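Local coordinates for protein toluene, o-xylene monooxygenase oxygenase subunit (Pseudomonas stutzeri, PDB 2INC) that forms part of the oxygenase component of toluene/o-xylene monooxygenase, which probably uses molecular oxygen to hydroxylate aromatic hydrocarbons such as toluene, at residues E210-A214 with I215-T219; E276-Q279 with K280-A283; S132-I135 with H136-P140; E286-A289 with D290-I293; S314-V317 with R318-M321. All coordinates share one frame; numbering follows the deposited sequence.

Interaction 1 (E210-A214 with I215-T219)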
loop_
_atom_site.group_PDB
_atom_site.type_symbol
_atom_site.label_atom_id
_atom_site.label_comp_id
_atom_site.label_asym_id
_atom_site.label_seq_id
_atom_site.Cartn_x
_atom_site.Cartn_y
_atom_site.Cartn_z
ATOM N N GLU B 210 -25.347 18.696 27.740
ATOM C CA GLU B 210 -24.676 18.873 29.035
ATOM C C GLU B 210 -23.356 18.131 29.128
ATOM O O GLU B 210 -22.387 18.640 29.733
ATOM C CB GLU B 210 -25.548 18.456 30.206
ATOM C CG GLU B 210 -24.990 19.130 31.457
ATOM C CD GLU B 210 -25.815 18.910 32.710
ATOM O OE1 GLU B 210 -26.809 18.155 32.662
ATOM O OE2 GLU B 210 -25.451 19.524 33.742
ATOM N N ALA B 211 -23.320 16.916 28.578
ATOM C CA ALA B 211 -22.092 16.100 28.593
ATOM C C ALA B 211 -20.998 16.768 27.833
ATOM O O ALA B 211 -19.869 16.878 28.320
ATOM C CB ALA B 211 -22.358 14.671 28.020
ATOM N N PHE B 212 -21.325 17.243 26.642
ATOM C CA PHE B 212 -20.414 18.052 25.882
ATOM C C PHE B 212 -19.897 19.277 26.645
ATOM O O PHE B 212 -18.696 19.576 26.617
ATOM C CB PHE B 212 -21.077 18.436 24.570
ATOM C CG PHE B 212 -20.314 19.476 23.770
ATOM C CD1 PHE B 212 -19.133 19.147 23.116
ATOM C CD2 PHE B 212 -20.803 20.758 23.678
ATOM C CE1 PHE B 212 -18.411 20.091 22.392
ATOM C CE2 PHE B 212 -20.091 21.736 22.945
ATOM C CZ PHE B 212 -18.898 21.380 22.296
ATOM N N THR B 213 -20.802 20.034 27.271
ATOM C CA THR B 213 -20.385 21.225 28.014
ATOM C C THR B 213 -19.536 20.824 29.203
ATOM O O THR B 213 -18.417 21.314 29.394
ATOM C CB THR B 213 -21.627 22.034 28.439
ATOM O OG1 THR B 213 -22.379 22.357 27.259
ATOM C CG2 THR B 213 -21.210 23.315 29.176
ATOM N N ALA B 214 -20.021 19.890 30.006
ATOM C CA ALA B 214 -19.293 19.549 31.186
ATOM C C ALA B 214 -17.917 18.993 30.869
ATOM O O ALA B 214 -16.932 19.389 31.517
ATOM C CB ALA B 214 -20.122 18.611 32.114
ATOM N N ILE B 215 -17.814 18.116 29.867
ATOM C CA ILE B 215 -16.514 17.462 29.580
ATOM C C ILE B 215 -15.630 18.345 28.702
ATOM O O ILE B 215 -14.469 18.571 29.011
ATOM C CB ILE B 215 -16.717 16.122 28.841
ATOM C CG1 ILE B 215 -17.523 15.154 29.683
ATOM C CG2 ILE B 215 -15.363 15.530 28.456
ATOM C CD1 ILE B 215 -16.835 14.817 30.973
ATOM N N ASN B 216 -16.179 18.847 27.612
ATOM C CA ASN B 216 -15.311 19.477 26.625
ATOM C C ASN B 216 -15.169 20.942 26.894
ATOM O O ASN B 216 -14.127 21.558 26.534
ATOM C CB ASN B 216 -15.836 19.291 25.201
ATOM C CG ASN B 216 -15.228 18.040 24.508
ATOM O OD1 ASN B 216 -14.921 17.067 25.167
ATOM N ND2 ASN B 216 -15.071 18.090 23.192
ATOM N N LEU B 217 -16.221 21.549 27.448
ATOM C CA LEU B 217 -16.143 23.021 27.556
ATOM C C LEU B 217 -15.620 23.455 28.899
ATOM O O LEU B 217 -15.055 24.545 29.008
ATOM C CB LEU B 217 -17.478 23.715 27.214
ATOM C CG LEU B 217 -18.037 23.515 25.799
ATOM C CD1 LEU B 217 -19.261 24.385 25.552
ATOM C CD2 LEU B 217 -17.014 23.742 24.799
ATOM N N VAL B 218 -15.773 22.599 29.908
ATOM C CA VAL B 218 -15.436 22.989 31.269
ATOM C C VAL B 218 -14.321 22.128 31.833
ATOM O O VAL B 218 -13.267 22.649 32.183
ATOM C CB VAL B 218 -16.675 22.966 32.227
ATOM C CG1 VAL B 218 -16.253 23.273 33.677
ATOM C CG2 VAL B 218 -17.750 23.987 31.720
ATOM N N THR B 219 -14.546 20.824 31.934
ATOM C CA THR B 219 -13.557 19.959 32.565
ATOM C C THR B 219 -12.226 19.920 31.785
ATOM O O THR B 219 -11.134 20.149 32.345
ATOM C CB THR B 219 -14.140 18.589 32.693
ATOM O OG1 THR B 219 -15.294 18.702 33.519
ATOM C CG2 THR B 219 -13.158 17.634 33.357
#
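The ring of Phe212 meets Asn216 and Leu217 obliquely, neither squarely over a face nor at an edge. Its CE1 lies 3.9 Å from Asn216 CB, and its CE2 lies 3.8 Å from Leu217 CD1, so the phenyl group bridges residues four and five positions further along the helix. With CG anti to the backbone N (chi1 171°), the ring swings round toward the next turn. The Asn216 amide plane stands 48° from the ring. Its ND2 is hydrogen-bonded to Ser261 OG and Glu151 OE1, which suits a polar amide in a buried place, and Ser261 and Leu264 of helix 241-268 lie beyond the ring. All this belongs to helix 208-237, a long helix of the ferritin-like bundle expected for the methane/phenol/alkene hydroxylase family. Here the coil widens. Leu217 N still bonds Thr213 O at 2.9 Å, while Val218 N reaches the same oxygen only weakly. One step on, the i+5 bond of a pi-type turn is fully formed, Thr219 N to Ala214 O at 2.8 Å. Thr219 OG1, anti to its carbonyl carbon (chi1 -61°), donates to that same Ala214 O at 2.7 Å. The two donors approach from opposite faces of the carbonyl plane, which gives the oxygen two short bonds and the buried hydroxyl a main-chain acceptor. Thr213, six residues earlier, turns its OG1 to Gly209 O, four residues back. On another flank, Ile215 CG1 lies 3.2 Å from Ala211 O, and its branched chain packs against Ile199 and Ala202 of helix 190-202.

Interaction 2 (E276-Q279 with K280-A283)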
loop_
_atom_site.group_PDB
_atom_site.type_symbol
_atom_site.label_atom_id
_atom_site.label_comp_id
_atom_site.label_asym_id
_atom_site.label_seq_id
_atom_site.Cartn_x
_atom_site.Cartn_y
_atom_site.Cartn_z
ATOM N N GLU B 276 -27.876 30.815 25.733
ATOM C CA GLU B 276 -28.326 30.847 27.114
ATOM C C GLU B 276 -28.307 29.433 27.704
ATOM O O GLU B 276 -28.021 29.242 28.889
ATOM C CB GLU B 276 -29.728 31.485 27.234
ATOM C CG GLU B 276 -29.863 32.967 26.678
ATOM C CD GLU B 276 -29.664 33.130 25.134
ATOM O OE1 GLU B 276 -30.267 32.381 24.312
ATOM O OE2 GLU B 276 -28.892 34.047 24.738
ATOM N N VAL B 277 -28.624 28.434 26.873
ATOM C CA VAL B 277 -28.659 27.050 27.352
ATOM C C VAL B 277 -27.197 26.658 27.714
ATOM O O VAL B 277 -26.951 26.088 28.776
ATOM C CB VAL B 277 -29.254 26.087 26.282
ATOM C CG1 VAL B 277 -28.787 24.637 26.560
ATOM C CG2 VAL B 277 -30.780 26.104 26.311
ATOM N N LEU B 278 -26.256 27.032 26.843
ATOM C CA LEU B 278 -24.840 26.715 27.050
ATOM C C LEU B 278 -24.261 27.509 28.222
ATOM O O LEU B 278 -23.514 26.958 29.047
ATOM C CB LEU B 278 -24.038 26.955 25.785
ATOM C CG LEU B 278 -24.283 25.939 24.661
ATOM C CD1 LEU B 278 -23.762 26.494 23.395
ATOM C CD2 LEU B 278 -23.659 24.544 24.903
ATOM N N GLN B 279 -24.638 28.793 28.344
ATOM C CA GLN B 279 -24.135 29.608 29.461
ATOM C C GLN B 279 -24.640 29.158 30.797
ATOM O O GLN B 279 -23.927 29.264 31.793
ATOM C CB GLN B 279 -24.452 31.067 29.234
ATOM C CG GLN B 279 -23.671 31.601 28.110
ATOM C CD GLN B 279 -24.051 33.035 27.814
ATOM O OE1 GLN B 279 -25.220 33.414 27.867
ATOM N NE2 GLN B 279 -23.065 33.830 27.478
ATOM N N LYS B 280 -25.845 28.617 30.830
ATOM C CA LYS B 280 -26.397 28.090 32.070
ATOM C C LYS B 280 -25.690 26.829 32.508
ATOM O O LYS B 280 -25.508 26.578 33.711
ATOM C CB LYS B 280 -27.877 27.786 31.913
ATOM C CG LYS B 280 -28.590 27.412 33.224
ATOM C CD LYS B 280 -30.112 26.956 33.078
ATOM C CE LYS B 280 -30.933 27.774 32.043
ATOM N NZ LYS B 280 -30.467 29.209 31.888
ATOM N N TRP B 281 -25.337 25.987 31.549
ATOM C CA TRP B 281 -24.587 24.757 31.902
ATOM C C TRP B 281 -23.161 25.095 32.335
ATOM O O TRP B 281 -22.664 24.552 33.328
ATOM C CB TRP B 281 -24.563 23.787 30.711
ATOM C CG TRP B 281 -25.810 22.989 30.530
ATOM C CD1 TRP B 281 -26.688 22.568 31.503
ATOM C CD2 TRP B 281 -26.275 22.433 29.303
ATOM N NE1 TRP B 281 -27.702 21.818 30.934
ATOM C CE2 TRP B 281 -27.455 21.700 29.589
ATOM C CE3 TRP B 281 -25.807 22.479 27.981
ATOM C CZ2 TRP B 281 -28.178 21.034 28.599
ATOM C CZ3 TRP B 281 -26.544 21.816 26.991
ATOM C CH2 TRP B 281 -27.715 21.115 27.316
ATOM N N VAL B 282 -22.536 26.015 31.614
ATOM C CA VAL B 282 -21.209 26.536 31.973
ATOM C C VAL B 282 -21.269 27.099 33.410
ATOM O O VAL B 282 -20.391 26.806 34.233
ATOM C CB VAL B 282 -20.672 27.575 30.930
ATOM C CG1 VAL B 282 -19.489 28.357 31.489
ATOM C CG2 VAL B 282 -20.198 26.878 29.615
ATOM N N ALA B 283 -22.348 27.831 33.750
ATOM C CA ALA B 283 -22.421 28.442 35.083
ATOM C C ALA B 283 -22.607 27.428 36.175
ATOM O O ALA B 283 -22.130 27.653 37.288
ATOM C CB ALA B 283 -23.492 29.559 35.163
#
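Trp281 leaves the helix beside Val277, with CB 3.8 Å from Val277 O. Its CG is anti to the carbonyl carbon (chi1 -80°), which tips the indole back toward the preceding turn. From CG the ring passes across Val277 O, which sits over one face, displaced toward the rim. Farther out the carbonyl gives way to the methyl CG1 of Val277, 3.6 Å from CZ3 and 3.8 Å from the outermost carbon, CH2. This methyl is almost above the six-membered ring, 3.8 Å from its centroid and 18° off the normal, a good CH-pi contact. The edge near CE3 meets Leu278 CD2 at 4.3 Å, close to the ring plane. This i to i+4 pairing of a beta-branched aliphatic with an aromatic lies on helix 274-299, where that helix covers helix 208-237. Tryptophan suits such a border: its large flat indole covers Glu210 and Thr213 of helix 208-237 and also touches Ser58 and Pro59 in a loop. Regular i+4 backbone bonds run beneath, such as Val282 N to Leu278 O at 2.9 Å. Leu278 is buried against Leu60, whereas Gln279 and Lys280 occupy the exposed side, as fits polar chains.

Interaction 3 (S132-I135 with H136-P140)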
loop_
_atom_site.group_PDB
_atom_site.type_symbol
_atom_site.label_atom_id
_atom_site.label_comp_id
_atom_site.label_asym_id
_atom_site.label_seq_id
_atom_site.Cartn_x
_atom_site.Cartn_y
_atom_site.Cartn_z
ATOM N N SER B 132 -15.523 11.314 27.078
ATOM C CA SER B 132 -15.673 11.532 25.651
ATOM C C SER B 132 -16.294 10.354 24.891
ATOM O O SER B 132 -16.965 10.558 23.853
ATOM C CB SER B 132 -14.328 11.972 25.002
ATOM O OG SER B 132 -13.377 10.923 25.167
ATOM N N VAL B 133 -16.158 9.127 25.415
ATOM C CA VAL B 133 -16.738 7.992 24.717
ATOM C C VAL B 133 -18.241 7.918 25.069
ATOM O O VAL B 133 -19.030 7.322 24.331
ATOM C CB VAL B 133 -15.992 6.642 25.044
ATOM C CG1 VAL B 133 -16.486 6.051 26.275
ATOM C CG2 VAL B 133 -16.019 5.667 23.830
ATOM N N TYR B 134 -18.628 8.531 26.187
ATOM C CA TYR B 134 -20.074 8.724 26.408
ATOM C C TYR B 134 -20.650 9.737 25.429
ATOM O O TYR B 134 -21.691 9.455 24.791
ATOM C CB TYR B 134 -20.450 8.995 27.866
ATOM C CG TYR B 134 -21.939 9.199 27.949
ATOM C CD1 TYR B 134 -22.481 10.505 28.064
ATOM C CD2 TYR B 134 -22.806 8.134 27.771
ATOM C CE1 TYR B 134 -23.871 10.693 28.088
ATOM C CE2 TYR B 134 -24.234 8.332 27.782
ATOM C CZ TYR B 134 -24.713 9.610 27.940
ATOM O OH TYR B 134 -26.101 9.788 27.933
ATOM N N ILE B 135 -19.963 10.847 25.195
ATOM C CA ILE B 135 -20.456 11.817 24.152
ATOM C C ILE B 135 -20.653 11.114 22.804
ATOM O O ILE B 135 -21.679 11.301 22.120
ATOM C CB ILE B 135 -19.526 13.041 24.054
ATOM C CG1 ILE B 135 -19.569 13.751 25.416
ATOM C CG2 ILE B 135 -19.875 14.010 22.842
ATOM C CD1 ILE B 135 -18.502 14.860 25.726
ATOM N N HIS B 136 -19.666 10.315 22.413
ATOM C CA HIS B 136 -19.750 9.512 21.190
ATOM C C HIS B 136 -21.122 8.907 21.017
ATOM O O HIS B 136 -21.735 9.053 19.965
ATOM C CB HIS B 136 -18.677 8.405 21.237
ATOM C CG HIS B 136 -18.825 7.368 20.173
ATOM N ND1 HIS B 136 -17.850 7.130 19.235
ATOM C CD2 HIS B 136 -19.845 6.527 19.880
ATOM C CE1 HIS B 136 -18.247 6.153 18.433
ATOM N NE2 HIS B 136 -19.458 5.779 18.799
ATOM N N GLN B 137 -21.584 8.164 22.024
ATOM C CA GLN B 137 -22.708 7.262 21.840
ATOM C C GLN B 137 -24.079 7.980 21.977
ATOM O O GLN B 137 -25.115 7.426 21.594
ATOM C CB GLN B 137 -22.574 6.062 22.794
ATOM C CG GLN B 137 -22.734 6.389 24.239
ATOM C CD GLN B 137 -22.113 5.311 25.132
ATOM O OE1 GLN B 137 -20.887 5.280 25.400
ATOM N NE2 GLN B 137 -22.921 4.463 25.592
ATOM N N ILE B 138 -24.100 9.209 22.482
ATOM C CA ILE B 138 -25.390 9.937 22.639
ATOM C C ILE B 138 -25.481 11.184 21.719
ATOM O O ILE B 138 -26.557 11.794 21.624
ATOM C CB ILE B 138 -25.562 10.305 24.137
ATOM C CG1 ILE B 138 -27.008 10.625 24.576
ATOM C CG2 ILE B 138 -24.580 11.423 24.526
ATOM C CD1 ILE B 138 -28.040 9.464 24.408
ATOM N N ALA B 139 -24.403 11.553 21.039
ATOM C CA ALA B 139 -24.491 12.722 20.115
ATOM C C ALA B 139 -25.522 12.470 19.002
ATOM O O ALA B 139 -25.677 11.327 18.536
ATOM C CB ALA B 139 -23.130 13.036 19.469
ATOM N N PRO B 140 -26.216 13.548 18.536
ATOM C CA PRO B 140 -27.218 13.363 17.484
ATOM C C PRO B 140 -26.811 13.348 15.988
ATOM O O PRO B 140 -27.713 13.344 15.142
ATOM C CB PRO B 140 -28.163 14.543 17.722
ATOM C CG PRO B 140 -27.228 15.636 18.202
ATOM C CD PRO B 140 -26.150 14.963 18.985
#
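Tyr134 and Ile138 are brought together by their first torsions. In the tyrosine CG is anti to the backbone N (chi1 179°), which lays the ring along the helix toward its C-terminal end; in the isoleucine the methyl CG2 stands between backbone N and carbonyl carbon, turned to that ring. CG2 comes 3.7 Å from Tyr134 CE1 and makes an off-centre CH-pi contact, 29° from the ring normal. The other branch, through CG1, lies 3.6 Å from Tyr134 OH. That hydroxyl is itself bound to Trp206 O and Trp50 NE1, so a buried polar atom is satisfied while the branched aliphatic chain packs beside it. Ile135 O, underneath, takes two backbone donors, Ala139 N at 2.9 Å and Ile138 N at 3.2 Å, the second from well above the carbonyl plane. The bonds of Gln137 N and Ile138 N to Tyr134 O are weak, whereas His136 N to Ser132 O is ordinary. Val133, Tyr134, His136 and Gln137 all pack against another protein chain of the assembly. The shared acceptance by Ile135 O and the departure of Ala139 from helical geometry, just before Pro140, end helix 121-138, in a fold consistent with the ferritin-like bundle of this family.

Interaction 4 (E286-A289 with D290-I293)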
loop_
_atom_site.group_PDB
_atom_site.type_symbol
_atom_site.label_atom_id
_atom_site.label_comp_id
_atom_site.label_asym_id
_atom_site.label_seq_id
_atom_site.Cartn_x
_atom_site.Cartn_y
_atom_site.Cartn_z
ATOM N N GLU B 286 -18.734 25.511 35.983
ATOM C CA GLU B 286 -17.594 26.417 36.250
ATOM C C GLU B 286 -17.086 26.463 37.713
ATOM O O GLU B 286 -15.873 26.428 37.941
ATOM C CB GLU B 286 -17.882 27.843 35.722
ATOM C CG GLU B 286 -16.852 28.318 34.710
ATOM C CD GLU B 286 -16.938 29.831 34.382
ATOM O OE1 GLU B 286 -16.208 30.319 33.475
ATOM O OE2 GLU B 286 -17.752 30.528 35.039
ATOM N N PRO B 287 -17.982 26.566 38.712
ATOM C CA PRO B 287 -17.483 26.569 40.104
ATOM C C PRO B 287 -16.731 25.297 40.546
ATOM O O PRO B 287 -15.790 25.382 41.357
ATOM C CB PRO B 287 -18.778 26.665 40.932
ATOM C CG PRO B 287 -19.791 27.202 40.024
ATOM C CD PRO B 287 -19.451 26.672 38.677
ATOM N N LEU B 288 -17.149 24.129 40.048
ATOM C CA LEU B 288 -16.413 22.862 40.331
ATOM C C LEU B 288 -15.071 22.812 39.646
ATOM O O LEU B 288 -14.133 22.202 40.169
ATOM C CB LEU B 288 -17.202 21.637 39.894
ATOM C CG LEU B 288 -18.287 21.122 40.829
ATOM C CD1 LEU B 288 -19.057 19.988 40.160
ATOM C CD2 LEU B 288 -17.693 20.648 42.137
ATOM N N ALA B 289 -14.987 23.422 38.467
ATOM C CA ALA B 289 -13.721 23.546 37.751
ATOM C C ALA B 289 -12.768 24.487 38.503
ATOM O O ALA B 289 -11.577 24.228 38.576
ATOM C CB ALA B 289 -13.951 24.092 36.348
ATOM N N ASP B 290 -13.298 25.578 39.041
ATOM C CA ASP B 290 -12.528 26.441 39.926
ATOM C C ASP B 290 -11.998 25.675 41.095
ATOM O O ASP B 290 -10.816 25.742 41.359
ATOM C CB ASP B 290 -13.342 27.626 40.402
ATOM C CG ASP B 290 -13.563 28.650 39.288
ATOM O OD1 ASP B 290 -12.852 28.571 38.252
ATOM O OD2 ASP B 290 -14.439 29.537 39.448
ATOM N N LYS B 291 -12.854 24.954 41.797
ATOM C CA LYS B 291 -12.407 24.160 42.915
ATOM C C LYS B 291 -11.252 23.234 42.500
ATOM O O LYS B 291 -10.268 23.095 43.222
ATOM C CB LYS B 291 -13.565 23.314 43.455
ATOM C CG LYS B 291 -14.343 23.939 44.625
ATOM C CD LYS B 291 -15.318 22.914 45.319
ATOM C CE LYS B 291 -14.675 21.532 45.478
ATOM N NZ LYS B 291 -15.287 20.572 44.525
ATOM N N ALA B 292 -11.365 22.640 41.317
ATOM C CA ALA B 292 -10.374 21.688 40.784
ATOM C C ALA B 292 -8.993 22.278 40.627
ATOM O O ALA B 292 -8.005 21.715 41.136
ATOM C CB ALA B 292 -10.893 21.120 39.432
ATOM N N ILE B 293 -8.939 23.404 39.891
ATOM C CA ILE B 293 -7.742 24.180 39.629
ATOM C C ILE B 293 -7.174 24.670 40.953
ATOM O O ILE B 293 -5.952 24.528 41.210
ATOM C CB ILE B 293 -8.068 25.415 38.708
ATOM C CG1 ILE B 293 -8.390 24.953 37.282
ATOM C CG2 ILE B 293 -6.886 26.373 38.689
ATOM C CD1 ILE B 293 -8.956 26.079 36.367
HETATM O O HOH W 1 -14.404 20.340 42.034
#
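Leu288 O is gripped by two donors, Ala292 N at 3.0 Å and a water at 2.6 Å, and the water in turn accepts from Lys291 NZ at 2.7 Å. The site is a turn of helix 274-299 at a kink: Pro287 has no amide hydrogen to give, and the nitrogens of residues 287 and 288 make no bond to the turn before. The water thus closes a small loop between a main-chain carbonyl and a side chain three residues on. Lys291 reaches it through a chain that bends at chi3 (41°) and again at chi4, bringing NZ alongside the leucine. There NZ lies 3.4 Å from Leu288 CD2, the two chains running side by side, while the ammonium is also paired with Glu197 of helix 190-202. Lysine fits this exposed side, its methylenes following the leucine and its charge meeting acid and water. On another side of the turn two acids, Glu286 and Asp290, stand one helical turn apart with OE2 and OD2 5.6 Å from each other. Glu286 is salt-bridged to Arg318 and Asp290 to Arg315, and these bridges to helix 303-319 would probably offset the likeness of charge. Inward, the small Ala289 allows a close approach to Val218 of helix 208-237. Ile293 places its CG1 3.5 Å from Ala289 O, and its N bonds that oxygen at 3.1 Å in an almost straight line, the angle at hydrogen being 174°.

Interaction 5 (S314-V317 with R318-M321); sequences SRYV and RQMM
Arg318 folds back over the turn before it, a sharp bend at chi3 (-66°) laying one face of its guanidinium over Ser314 O and Arg315 CA. NH1 is 3.6 Å from Ser314 O, and NH2 is 3.7 Å from Arg315 CG; beyond this turn, NH1 hydrogen-bonds Leu217 O and NH2 forms its salt bridge with Glu286. The long chain suits a place where a charge must cross the helix surface to reach partners on two other helices. Tyr316, on the exposed side, receives Met320 over one face: CG lies 3.8 Å from the ring centroid, 20° off the normal, while SD sits obliquely at 4.3 Å from it in a Met-aromatic contact. Flexible and polarisable, the methionine follows the ring to its rim, with CE 3.5 Å from Tyr316 CE1. Gln319 OE1 approaches the ring edge at 3.4 Å from CD1, its amide nearly perpendicular to the ring. Val317 runs alongside Met321, CG1 to CE 3.7 Å. Val317 touches Arg258 and Met321 touches Ser262 and Val265, so this C-terminal part of the chain, around helix 303-319, rests on helix 241-268 and also meets helices 208-237 and 274-299.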
loop_
_atom_site.group_PDB
_atom_site.type_symbol
_atom_site.label_atom_id
_atom_site.label_comp_id
_atom_site.label_asym_id
_atom_site.label_seq_id
_atom_site.Cartn_x
_atom_site.Cartn_y
_atom_site.Cartn_z
ATOM N N SER B 314 -8.182 28.807 30.831
ATOM C CA SER B 314 -9.370 27.991 30.620
ATOM C C SER B 314 -10.641 28.818 30.373
ATOM O O SER B 314 -11.437 28.468 29.528
ATOM C CB SER B 314 -9.557 27.003 31.773
ATOM O OG SER B 314 -9.756 27.665 33.004
ATOM N N ARG B 315 -10.840 29.928 31.088
ATOM C CA ARG B 315 -11.981 30.786 30.815
ATOM C C ARG B 315 -11.862 31.354 29.416
ATOM O O ARG B 315 -12.868 31.486 28.716
ATOM C CB ARG B 315 -12.068 31.933 31.843
ATOM C CG ARG B 315 -12.514 31.422 33.189
ATOM C CD ARG B 315 -12.320 32.440 34.287
ATOM N NE ARG B 315 -12.459 31.777 35.578
ATOM C CZ ARG B 315 -12.145 32.339 36.739
ATOM N NH1 ARG B 315 -11.671 33.582 36.758
ATOM N NH2 ARG B 315 -12.299 31.662 37.887
ATOM N N TYR B 316 -10.635 31.649 28.990
ATOM C CA TYR B 316 -10.408 32.225 27.657
ATOM C C TYR B 316 -10.863 31.339 26.477
ATOM O O TYR B 316 -11.286 31.824 25.424
ATOM C CB TYR B 316 -8.933 32.592 27.477
ATOM C CG TYR B 316 -8.691 33.496 26.307
ATOM C CD1 TYR B 316 -9.250 34.771 26.272
ATOM C CD2 TYR B 316 -7.910 33.087 25.238
ATOM C CE1 TYR B 316 -9.017 35.621 25.196
ATOM C CE2 TYR B 316 -7.678 33.914 24.157
ATOM C CZ TYR B 316 -8.240 35.181 24.139
ATOM O OH TYR B 316 -8.024 36.033 23.056
ATOM N N VAL B 317 -10.728 30.029 26.665
ATOM C CA VAL B 317 -11.215 29.048 25.710
ATOM C C VAL B 317 -12.708 29.268 25.434
ATOM O O VAL B 317 -13.116 29.341 24.265
ATOM C CB VAL B 317 -10.942 27.637 26.248
ATOM C CG1 VAL B 317 -11.579 26.546 25.340
ATOM C CG2 VAL B 317 -9.451 27.459 26.396
ATOM N N ARG B 318 -13.504 29.390 26.498
ATOM C CA ARG B 318 -14.944 29.592 26.382
ATOM C C ARG B 318 -15.284 31.005 25.884
ATOM O O ARG B 318 -16.183 31.174 25.047
ATOM C CB ARG B 318 -15.648 29.278 27.694
ATOM C CG ARG B 318 -15.617 27.781 28.083
ATOM C CD ARG B 318 -16.489 27.461 29.319
ATOM N NE ARG B 318 -15.952 28.110 30.503
ATOM C CZ ARG B 318 -14.875 27.690 31.170
ATOM N NH1 ARG B 318 -14.217 26.593 30.793
ATOM N NH2 ARG B 318 -14.442 28.387 32.221
ATOM N N GLN B 319 -14.540 32.009 26.378
ATOM C CA GLN B 319 -14.712 33.394 25.943
ATOM C C GLN B 319 -14.637 33.530 24.432
ATOM O O GLN B 319 -15.502 34.157 23.822
ATOM C CB GLN B 319 -13.633 34.273 26.563
ATOM C CG GLN B 319 -13.738 34.442 28.074
ATOM C CD GLN B 319 -12.478 35.150 28.636
ATOM O OE1 GLN B 319 -11.892 36.017 27.970
ATOM N NE2 GLN B 319 -12.050 34.750 29.835
ATOM N N MET B 320 -13.607 32.929 23.827
ATOM C CA MET B 320 -13.391 32.988 22.378
ATOM C C MET B 320 -14.446 32.250 21.542
ATOM O O MET B 320 -14.462 32.367 20.308
ATOM C CB MET B 320 -11.987 32.507 22.028
ATOM C CG MET B 320 -10.882 33.486 22.448
ATOM S SD MET B 320 -11.189 35.243 22.022
ATOM C CE MET B 320 -12.007 35.935 23.483
ATOM N N MET B 321 -15.320 31.501 22.214
ATOM C CA MET B 321 -16.465 30.836 21.574
ATOM C C MET B 321 -17.780 31.631 21.726
ATOM O O MET B 321 -18.803 31.197 21.207
ATOM C CB MET B 321 -16.684 29.440 22.175
ATOM C CG MET B 321 -15.586 28.460 21.952
ATOM S SD MET B 321 -15.963 26.957 22.912
ATOM C CE MET B 321 -14.401 26.082 22.967
#

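Along the chain the order is interaction 3, then 1, 2, 4 and 5. Interaction 1, on helix 208-237, lies deepest and touches all four others, whose centres are about 11 to 13 Å away from its own. Interactions 2 and 4 follow one another along helix 274-299, about 15 Å apart centre to centre. Interaction 5 lies near the C-terminal end of helix 303-319, the next in the chain, and meets interaction 4 through salt bridges and interaction 2 through packing of Val282 on the Arg318 chain. Interaction 3, ending helix 121-138, is about 23 Å from interactions 4 and 5. The C-terminal helices are thus tied onto the helical core largely by apolar packing, with a main-chain bond to Arg318 and salt bridges between the outer helices.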